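Local structure of acetylcholine-binding protein (Bulinus truncatus, 2BJ0) at residues A[25-37]-A[151-165]. The protein probably binds acetylcholine as a soluble pentamer, resembling the ligand-binding domain of nicotinic acetylcholine receptors. Residues are numbered along the deposited sequence; the frame is centred on the assembly and turned at random.
Sequences LNVSLNFKLMNIV and LITGEEGVVNIAEYF
Three oxygens of 151-165 grip K32 NZ: a salt bridge of 2.7 Å to E163 OE1, met on its anti side 21° out of the carboxylate plane, another of 2.8 Å to the syn lone pair of E156 OE1, and a hydrogen bond of 2.9 Å to N160 O. The lysine leaves its strand pointing away from that segment, and a bend at chi2 (-79°) brings the ammonium back, with CD passing 3.6 Å from Y164 CD2. With an alanine in place of K32, E156 and E163 would probably lose their shared cation and N160 O its bond from the lysine. M34, bent at chi2 and chi3, sets SD at the edge of the Y164 ring, 75° off its normal, a Met-aromatic contact. I36 CG1 lies at the edge of the F165 ring, 3.8 Å from CE2. Strand 149-153 pairs in parallel through I152 N to V27 O (3.0 Å) and L29 N to I152 O. Strand 45-57 flanks strand 25-40 antiparallel, strand 190-202 packs on F31, I36 and L151, and S185 of the second subunit hydrogen-bonds E156 OE2 and Y164 OH, and K32 NZ weakly, placing the charged cluster at a subunit interface of the pentamer.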
ATOM      1  N   LEU A  25      13.311 -25.109  15.643  1.00 38.91           N
ATOM      2  CA  LEU A  25      14.241 -24.330  14.835  1.00 36.43           C
ATOM      3  C   LEU A  25      14.850 -23.261  15.727  1.00 35.43           C
ATOM      4  O   LEU A  25      14.131 -22.523  16.387  1.00 34.52           O
ATOM      5  CB  LEU A  25      13.520 -23.684  13.642  1.00 36.22           C
ATOM      6  CG  LEU A  25      14.343 -22.774  12.740  1.00 33.68           C
ATOM      7  CD1 LEU A  25      15.208 -23.614  11.840  1.00 35.37           C
ATOM      8  CD2 LEU A  25      13.443 -21.889  11.911  1.00 33.44           C
ATOM      9  N   ASN A  26      16.177 -23.198  15.764  1.00 34.80           N
ATOM     10  CA  ASN A  26      16.872 -22.166  16.530  1.00 34.64           C
ATOM     11  C   ASN A  26      16.984 -20.898  15.717  1.00 33.41           C
ATOM     12  O   ASN A  26      17.600 -20.874  14.661  1.00 34.46           O
ATOM     13  CB  ASN A  26      18.292 -22.590  16.874  1.00 35.25           C
ATOM     14  CG  ASN A  26      18.362 -23.551  18.025  1.00 40.33           C
ATOM     15  OD1 ASN A  26      19.431 -24.117  18.281  1.00 47.62           O
ATOM     16  ND2 ASN A  26      17.242 -23.752  18.740  1.00 41.01           N
ATOM     17  N   VAL A  27      16.440 -19.815  16.221  1.00 31.68           N
ATOM     18  CA  VAL A  27      16.577 -18.587  15.493  1.00 30.43           C
ATOM     19  C   VAL A  27      17.312 -17.606  16.366  1.00 30.01           C
ATOM     20  O   VAL A  27      16.856 -17.296  17.452  1.00 31.08           O
ATOM     21  CB  VAL A  27      15.186 -18.041  15.085  1.00 29.72           C
ATOM     22  CG1 VAL A  27      15.322 -16.696  14.374  1.00 29.01           C
ATOM     23  CG2 VAL A  27      14.480 -19.049  14.212  1.00 28.61           C
ATOM     24  N   SER A  28      18.454 -17.117  15.899  1.00 30.07           N
ATOM     25  CA  SER A  28      19.221 -16.159  16.668  1.00 30.17           C
ATOM     26  C   SER A  28      18.890 -14.748  16.250  1.00 29.55           C
ATOM     27  O   SER A  28      18.883 -14.465  15.055  1.00 29.80           O
ATOM     28  CB  SER A  28      20.703 -16.384  16.426  1.00 30.44           C
ATOM     29  OG  SER A  28      20.989 -17.763  16.553  1.00 34.38           O
ATOM     30  N   LEU A  29      18.666 -13.871  17.227  1.00 27.94           N
ATOM     31  CA  LEU A  29      18.401 -12.441  16.993  1.00 27.21           C
ATOM     32  C   LEU A  29      19.406 -11.582  17.706  1.00 27.55           C
ATOM     33  O   LEU A  29      19.730 -11.831  18.877  1.00 26.27           O
ATOM     34  CB  LEU A  29      17.034 -12.041  17.549  1.00 27.15           C
ATOM     35  CG  LEU A  29      15.810 -12.708  16.952  1.00 26.63           C
ATOM     36  CD1 LEU A  29      14.524 -12.137  17.574  1.00 25.82           C
ATOM     37  CD2 LEU A  29      15.858 -12.525  15.433  1.00 29.22           C
ATOM     38  N   ASN A  30      19.908 -10.590  16.988  1.00 27.09           N
ATOM     39  CA  ASN A  30      20.682  -9.481  17.531  1.00 27.04           C
ATOM     40  C   ASN A  30      20.029  -8.225  16.972  1.00 27.13           C
ATOM     41  O   ASN A  30      19.283  -8.323  16.005  1.00 26.94           O
ATOM     42  CB  ASN A  30      22.154  -9.577  17.125  1.00 26.68           C
ATOM     43  CG  ASN A  30      22.955 -10.518  18.045  1.00 30.33           C
ATOM     44  OD1 ASN A  30      23.624 -11.429  17.578  1.00 31.70           O
ATOM     45  ND2 ASN A  30      22.844 -10.310  19.362  1.00 29.72           N
ATOM     46  N   PHE A  31      20.292  -7.069  17.571  1.00 26.73           N
ATOM     47  CA  PHE A  31      19.630  -5.842  17.181  1.00 27.51           C
ATOM     48  C   PHE A  31      20.622  -4.719  17.139  1.00 27.90           C
ATOM     49  O   PHE A  31      21.617  -4.725  17.861  1.00 28.64           O
ATOM     50  CB  PHE A  31      18.483  -5.482  18.150  1.00 26.39           C
ATOM     51  CG  PHE A  31      17.391  -6.499  18.207  1.00 26.53           C
ATOM     52  CD1 PHE A  31      16.330  -6.451  17.305  1.00 23.90           C
ATOM     53  CD2 PHE A  31      17.400  -7.490  19.176  1.00 24.14           C
ATOM     54  CE1 PHE A  31      15.318  -7.377  17.341  1.00 26.33           C
ATOM     55  CE2 PHE A  31      16.383  -8.417  19.224  1.00 28.07           C
ATOM     56  CZ  PHE A  31      15.325  -8.366  18.301  1.00 28.42           C
ATOM     57  N   LYS A  32      20.337  -3.746  16.292  1.00 27.25           N
ATOM     58  CA  LYS A  32      21.081  -2.513  16.255  1.00 27.17           C
ATOM     59  C   LYS A  32      20.070  -1.377  16.367  1.00 27.11           C
ATOM     60  O   LYS A  32      19.254  -1.171  15.448  1.00 26.54           O
ATOM     61  CB  LYS A  32      21.862  -2.380  14.936  1.00 27.42           C
ATOM     62  CG  LYS A  32      22.913  -3.476  14.687  1.00 28.96           C
ATOM     63  CD  LYS A  32      24.167  -3.175  15.499  1.00 31.70           C
ATOM     64  CE  LYS A  32      24.926  -4.430  15.759  1.00 35.16           C
ATOM     65  NZ  LYS A  32      26.133  -4.164  16.593  1.00 35.58           N
ATOM     66  N   LEU A  33      20.123  -0.635  17.473  1.00 26.33           N
ATOM     67  CA  LEU A  33      19.318   0.557  17.607  1.00 26.69           C
ATOM     68  C   LEU A  33      20.071   1.681  16.910  1.00 26.70           C
ATOM     69  O   LEU A  33      21.130   2.069  17.365  1.00 26.87           O
ATOM     70  CB  LEU A  33      18.985   0.878  19.080  1.00 26.50           C
ATOM     71  CG  LEU A  33      18.129   2.120  19.377  1.00 28.42           C
ATOM     72  CD1 LEU A  33      16.747   1.999  18.726  1.00 27.93           C
ATOM     73  CD2 LEU A  33      17.949   2.356  20.874  1.00 28.13           C
ATOM     74  N   MET A  34      19.520   2.154  15.782  1.00 25.33           N
ATOM     75  CA  MET A  34      20.197   3.114  14.901  1.00 24.27           C
ATOM     76  C   MET A  34      19.910   4.577  15.215  1.00 24.02           C
ATOM     77  O   MET A  34      20.783   5.445  15.060  1.00 23.30           O
ATOM     78  CB  MET A  34      19.817   2.841  13.440  1.00 24.23           C
ATOM     79  CG  MET A  34      20.065   1.410  12.987  1.00 25.71           C
ATOM     80  SD  MET A  34      21.808   0.954  13.003  1.00 29.77           S
ATOM     81  CE  MET A  34      22.449   2.010  11.703  1.00 27.24           C
ATOM     82  N   ASN A  35      18.677   4.845  15.614  1.00 24.16           N
ATOM     83  CA  ASN A  35      18.241   6.187  15.812  1.00 24.23           C
ATOM     84  C   ASN A  35      16.916   6.176  16.621  1.00 24.52           C
ATOM     85  O   ASN A  35      16.176   5.207  16.576  1.00 24.66           O
ATOM     86  CB  ASN A  35      18.011   6.851  14.465  1.00 24.94           C
ATOM     87  CG  ASN A  35      18.036   8.354  14.487  1.00 26.78           C
ATOM     88  OD1 ASN A  35      18.095   8.969  15.550  1.00 27.23           O
ATOM     89  ND2 ASN A  35      18.008   8.969  13.307  1.00 29.64           N
ATOM     90  N   ILE A  36      16.656   7.229  17.326  1.00 25.01           N
ATOM     91  CA  ILE A  36      15.377   7.453  18.003  1.00 25.18           C
ATOM     92  C   ILE A  36      14.853   8.618  17.221  1.00 25.80           C
ATOM     93  O   ILE A  36      15.389   9.714  17.338  1.00 26.70           O
ATOM     94  CB  ILE A  36      15.513   7.779  19.473  1.00 24.98           C
ATOM     95  CG1 ILE A  36      15.954   6.544  20.278  1.00 26.13           C
ATOM     96  CG2 ILE A  36      14.201   8.322  20.009  1.00 26.85           C
ATOM     97  CD1 ILE A  36      16.146   6.830  21.751  1.00 27.82           C
ATOM     98  N   VAL A  37      13.817   8.411  16.393  1.00 26.09           N
ATOM     99  CA  VAL A  37      13.337   9.490  15.473  1.00 26.00           C
ATOM    100  C   VAL A  37      12.149  10.332  15.954  1.00 27.75           C
ATOM    101  O   VAL A  37      11.900  11.411  15.405  1.00 27.62           O
ATOM    102  CB  VAL A  37      13.115   8.918  14.061  1.00 25.22           C
ATOM    103  CG1 VAL A  37      14.442   8.512  13.449  1.00 24.54           C
ATOM    104  CG2 VAL A  37      12.167   7.738  14.097  1.00 24.56           C
ATOM    105  N   LEU A 151      14.044 -18.985  20.280  1.00 29.63           N
ATOM    106  CA  LEU A 151      14.858 -17.779  20.153  1.00 30.27           C
ATOM    107  C   LEU A 151      16.110 -17.923  20.985  1.00 31.92           C
ATOM    108  O   LEU A 151      16.057 -18.456  22.096  1.00 31.61           O
ATOM    109  CB  LEU A 151      14.108 -16.550  20.681  1.00 29.93           C
ATOM    110  CG  LEU A 151      13.103 -15.894  19.744  1.00 30.81           C
ATOM    111  CD1 LEU A 151      12.532 -14.632  20.353  1.00 30.47           C
ATOM    112  CD2 LEU A 151      13.773 -15.581  18.423  1.00 28.68           C
ATOM    113  N   ILE A 152      17.225 -17.453  20.440  1.00 32.79           N
ATOM    114  CA  ILE A 152      18.486 -17.418  21.161  1.00 35.02           C
ATOM    115  C   ILE A 152      19.159 -16.081  20.839  1.00 35.53           C
ATOM    116  O   ILE A 152      18.909 -15.476  19.781  1.00 34.58           O
ATOM    117  CB  ILE A 152      19.413 -18.638  20.796  1.00 34.90           C
ATOM    118  CG1 ILE A 152      19.780 -18.646  19.315  1.00 35.73           C
ATOM    119  CG2 ILE A 152      18.771 -19.998  21.200  1.00 36.79           C
ATOM    120  CD1 ILE A 152      20.730 -19.791  18.906  1.00 36.13           C
ATOM    121  N   THR A 153      19.966 -15.594  21.770  1.00 36.16           N
ATOM    122  CA  THR A 153      20.807 -14.442  21.497  1.00 37.72           C
ATOM    123  C   THR A 153      21.872 -14.799  20.458  1.00 38.61           C
ATOM    124  O   THR A 153      22.554 -15.832  20.545  1.00 38.07           O
ATOM    125  CB  THR A 153      21.406 -13.892  22.806  1.00 37.61           C
ATOM    126  OG1 THR A 153      20.362 -13.241  23.543  1.00 39.70           O
ATOM    127  CG2 THR A 153      22.395 -12.733  22.550  1.00 37.74           C
ATOM    128  N   GLY A 154      21.972 -13.948  19.446  1.00 39.47           N
ATOM    129  CA  GLY A 154      22.945 -14.145  18.380  1.00 41.67           C
ATOM    130  C   GLY A 154      24.382 -13.859  18.773  1.00 42.86           C
ATOM    131  O   GLY A 154      24.664 -13.389  19.885  1.00 42.90           O
ATOM    132  N   GLU A 155      25.278 -14.101  17.816  1.00 44.40           N
ATOM    133  CA  GLU A 155      26.737 -14.017  17.991  1.00 46.02           C
ATOM    134  C   GLU A 155      27.314 -12.758  18.657  1.00 46.08           C
ATOM    135  O   GLU A 155      28.373 -12.817  19.291  1.00 46.38           O
ATOM    136  CB  GLU A 155      27.411 -14.191  16.636  1.00 46.22           C
ATOM    137  CG  GLU A 155      27.253 -15.575  16.052  1.00 49.48           C
ATOM    138  CD  GLU A 155      28.138 -15.762  14.839  1.00 55.03           C
ATOM    139  OE1 GLU A 155      28.080 -14.910  13.912  1.00 56.20           O
ATOM    140  OE2 GLU A 155      28.910 -16.747  14.828  1.00 57.60           O
ATOM    141  N   GLU A 156      26.630 -11.628  18.502  1.00 46.30           N
ATOM    142  CA  GLU A 156      27.117 -10.351  19.020  1.00 46.35           C
ATOM    143  C   GLU A 156      26.875 -10.154  20.515  1.00 45.91           C
ATOM    144  O   GLU A 156      27.272  -9.139  21.094  1.00 45.80           O
ATOM    145  CB  GLU A 156      26.502  -9.212  18.219  1.00 46.91           C
ATOM    146  CG  GLU A 156      26.871  -9.263  16.747  1.00 48.77           C
ATOM    147  CD  GLU A 156      26.599  -7.951  16.056  1.00 53.66           C
ATOM    148  OE1 GLU A 156      26.586  -6.919  16.757  1.00 55.58           O
ATOM    149  OE2 GLU A 156      26.395  -7.946  14.816  1.00 56.35           O
ATOM    150  N   GLY A 157      26.223 -11.132  21.130  1.00 45.79           N
ATOM    151  CA  GLY A 157      25.821 -11.051  22.526  1.00 45.56           C
ATOM    152  C   GLY A 157      24.704 -10.053  22.778  1.00 45.79           C
ATOM    153  O   GLY A 157      23.991  -9.622  21.854  1.00 45.85           O
ATOM    154  N   VAL A 158      24.574  -9.678  24.042  1.00 44.91           N
ATOM    155  CA  VAL A 158      23.484  -8.852  24.521  1.00 44.86           C
ATOM    156  C   VAL A 158      23.954  -7.394  24.587  1.00 44.13           C
ATOM    157  O   VAL A 158      23.203  -6.497  24.951  1.00 44.24           O
ATOM    158  CB  VAL A 158      23.023  -9.423  25.909  1.00 45.07           C
ATOM    159  CG1 VAL A 158      22.484  -8.351  26.876  1.00 46.11           C
ATOM    160  CG2 VAL A 158      22.021 -10.553  25.704  1.00 44.93           C
ATOM    161  N   VAL A 159      25.193  -7.163  24.181  1.00 43.45           N
ATOM    162  CA  VAL A 159      25.920  -5.961  24.586  1.00 42.91           C
ATOM    163  C   VAL A 159      26.228  -4.949  23.486  1.00 42.13           C
ATOM    164  O   VAL A 159      26.771  -3.877  23.778  1.00 42.29           O
ATOM    165  CB  VAL A 159      27.266  -6.361  25.249  1.00 43.35           C
ATOM    166  CG1 VAL A 159      27.001  -7.074  26.567  1.00 42.00           C
ATOM    167  CG2 VAL A 159      28.111  -7.242  24.273  1.00 43.35           C
ATOM    168  N   ASN A 160      25.907  -5.267  22.235  1.00 40.79           N
ATOM    169  CA  ASN A 160      26.241  -4.342  21.153  1.00 39.10           C
ATOM    170  C   ASN A 160      25.135  -3.641  20.349  1.00 37.40           C
ATOM    171  O   ASN A 160      25.360  -3.210  19.206  1.00 36.51           O
ATOM    172  CB  ASN A 160      27.267  -4.968  20.237  1.00 39.89           C
ATOM    173  CG  ASN A 160      28.641  -4.452  20.536  1.00 43.90           C
ATOM    174  OD1 ASN A 160      28.905  -3.235  20.434  1.00 46.75           O
ATOM    175  ND2 ASN A 160      29.516  -5.345  20.984  1.00 46.02           N
ATOM    176  N   ILE A 161      23.984  -3.476  20.982  1.00 35.27           N
ATOM    177  CA  ILE A 161      22.815  -2.807  20.383  1.00 33.76           C
ATOM    178  C   ILE A 161      23.098  -1.355  19.971  1.00 33.89           C
ATOM    179  O   ILE A 161      22.654  -0.906  18.904  1.00 32.41           O
ATOM    180  CB  ILE A 161      21.598  -2.933  21.354  1.00 33.32           C
ATOM    181  CG1 ILE A 161      21.390  -4.407  21.701  1.00 31.89           C
ATOM    182  CG2 ILE A 161      20.306  -2.338  20.776  1.00 31.82           C
ATOM    183  CD1 ILE A 161      20.159  -4.691  22.438  1.00 31.76           C
ATOM    184  N   ALA A 162      23.864  -0.631  20.799  1.00 33.66           N
ATOM    185  CA  ALA A 162      24.131   0.803  20.560  1.00 33.76           C
ATOM    186  C   ALA A 162      25.280   1.146  19.601  1.00 34.21           C
ATOM    187  O   ALA A 162      25.517   2.322  19.314  1.00 34.36           O
ATOM    188  CB  ALA A 162      24.320   1.527  21.874  1.00 34.37           C
ATOM    189  N   GLU A 163      25.939   0.133  19.051  1.00 34.26           N
ATOM    190  CA  GLU A 163      27.134   0.324  18.254  1.00 34.77           C
ATOM    191  C   GLU A 163      27.012   1.428  17.182  1.00 34.92           C
ATOM    192  O   GLU A 163      27.914   2.263  17.043  1.00 34.77           O
ATOM    193  CB  GLU A 163      27.557  -0.999  17.609  1.00 34.56           C
ATOM    194  CG  GLU A 163      29.002  -0.975  17.128  1.00 35.63           C
ATOM    195  CD  GLU A 163      29.438  -2.252  16.440  1.00 36.94           C
ATOM    196  OE1 GLU A 163      28.731  -3.282  16.513  1.00 41.09           O
ATOM    197  OE2 GLU A 163      30.516  -2.226  15.808  1.00 43.13           O
ATOM    198  N   TYR A 164      25.913   1.426  16.419  1.00 34.27           N
ATOM    199  CA  TYR A 164      25.772   2.376  15.306  1.00 33.59           C
ATOM    200  C   TYR A 164      24.836   3.552  15.598  1.00 33.09           C
ATOM    201  O   TYR A 164      24.462   4.300  14.687  1.00 32.73           O
ATOM    202  CB  TYR A 164      25.279   1.654  14.050  1.00 34.33           C
ATOM    203  CG  TYR A 164      26.139   0.519  13.555  1.00 35.03           C
ATOM    204  CD1 TYR A 164      27.510   0.683  13.356  1.00 36.66           C
ATOM    205  CD2 TYR A 164      25.576  -0.711  13.243  1.00 36.28           C
ATOM    206  CE1 TYR A 164      28.293  -0.372  12.876  1.00 36.85           C
ATOM    207  CE2 TYR A 164      26.348  -1.764  12.773  1.00 36.81           C
ATOM    208  CZ  TYR A 164      27.699  -1.582  12.598  1.00 35.66           C
ATOM    209  OH  TYR A 164      28.455  -2.609  12.115  1.00 37.36           O
ATOM    210  N   PHE A 165      24.453   3.732  16.861  1.00 32.40           N
ATOM    211  CA  PHE A 165      23.483   4.752  17.213  1.00 31.72           C
ATOM    212  C   PHE A 165      24.000   6.166  16.880  1.00 32.48           C
ATOM    213  O   PHE A 165      25.158   6.484  17.158  1.00 32.14           O
ATOM    214  CB  PHE A 165      23.093   4.636  18.691  1.00 30.63           C
ATOM    215  CG  PHE A 165      22.013   5.583  19.096  1.00 29.10           C
ATOM    216  CD1 PHE A 165      22.321   6.884  19.504  1.00 29.13           C
ATOM    217  CD2 PHE A 165      20.679   5.203  19.018  1.00 28.91           C
ATOM    218  CE1 PHE A 165      21.311   7.788  19.843  1.00 26.76           C
ATOM    219  CE2 PHE A 165      19.656   6.099  19.367  1.00 27.88           C
ATOM    220  CZ  PHE A 165      19.972   7.384  19.794  1.00 27.12           C
TER
HETATM  221  O   HOH W   1      23.360   0.551  16.854  1.00 24.34           O
HETATM  222  O   HOH W   2      22.865   5.492  12.853  1.00 35.92           O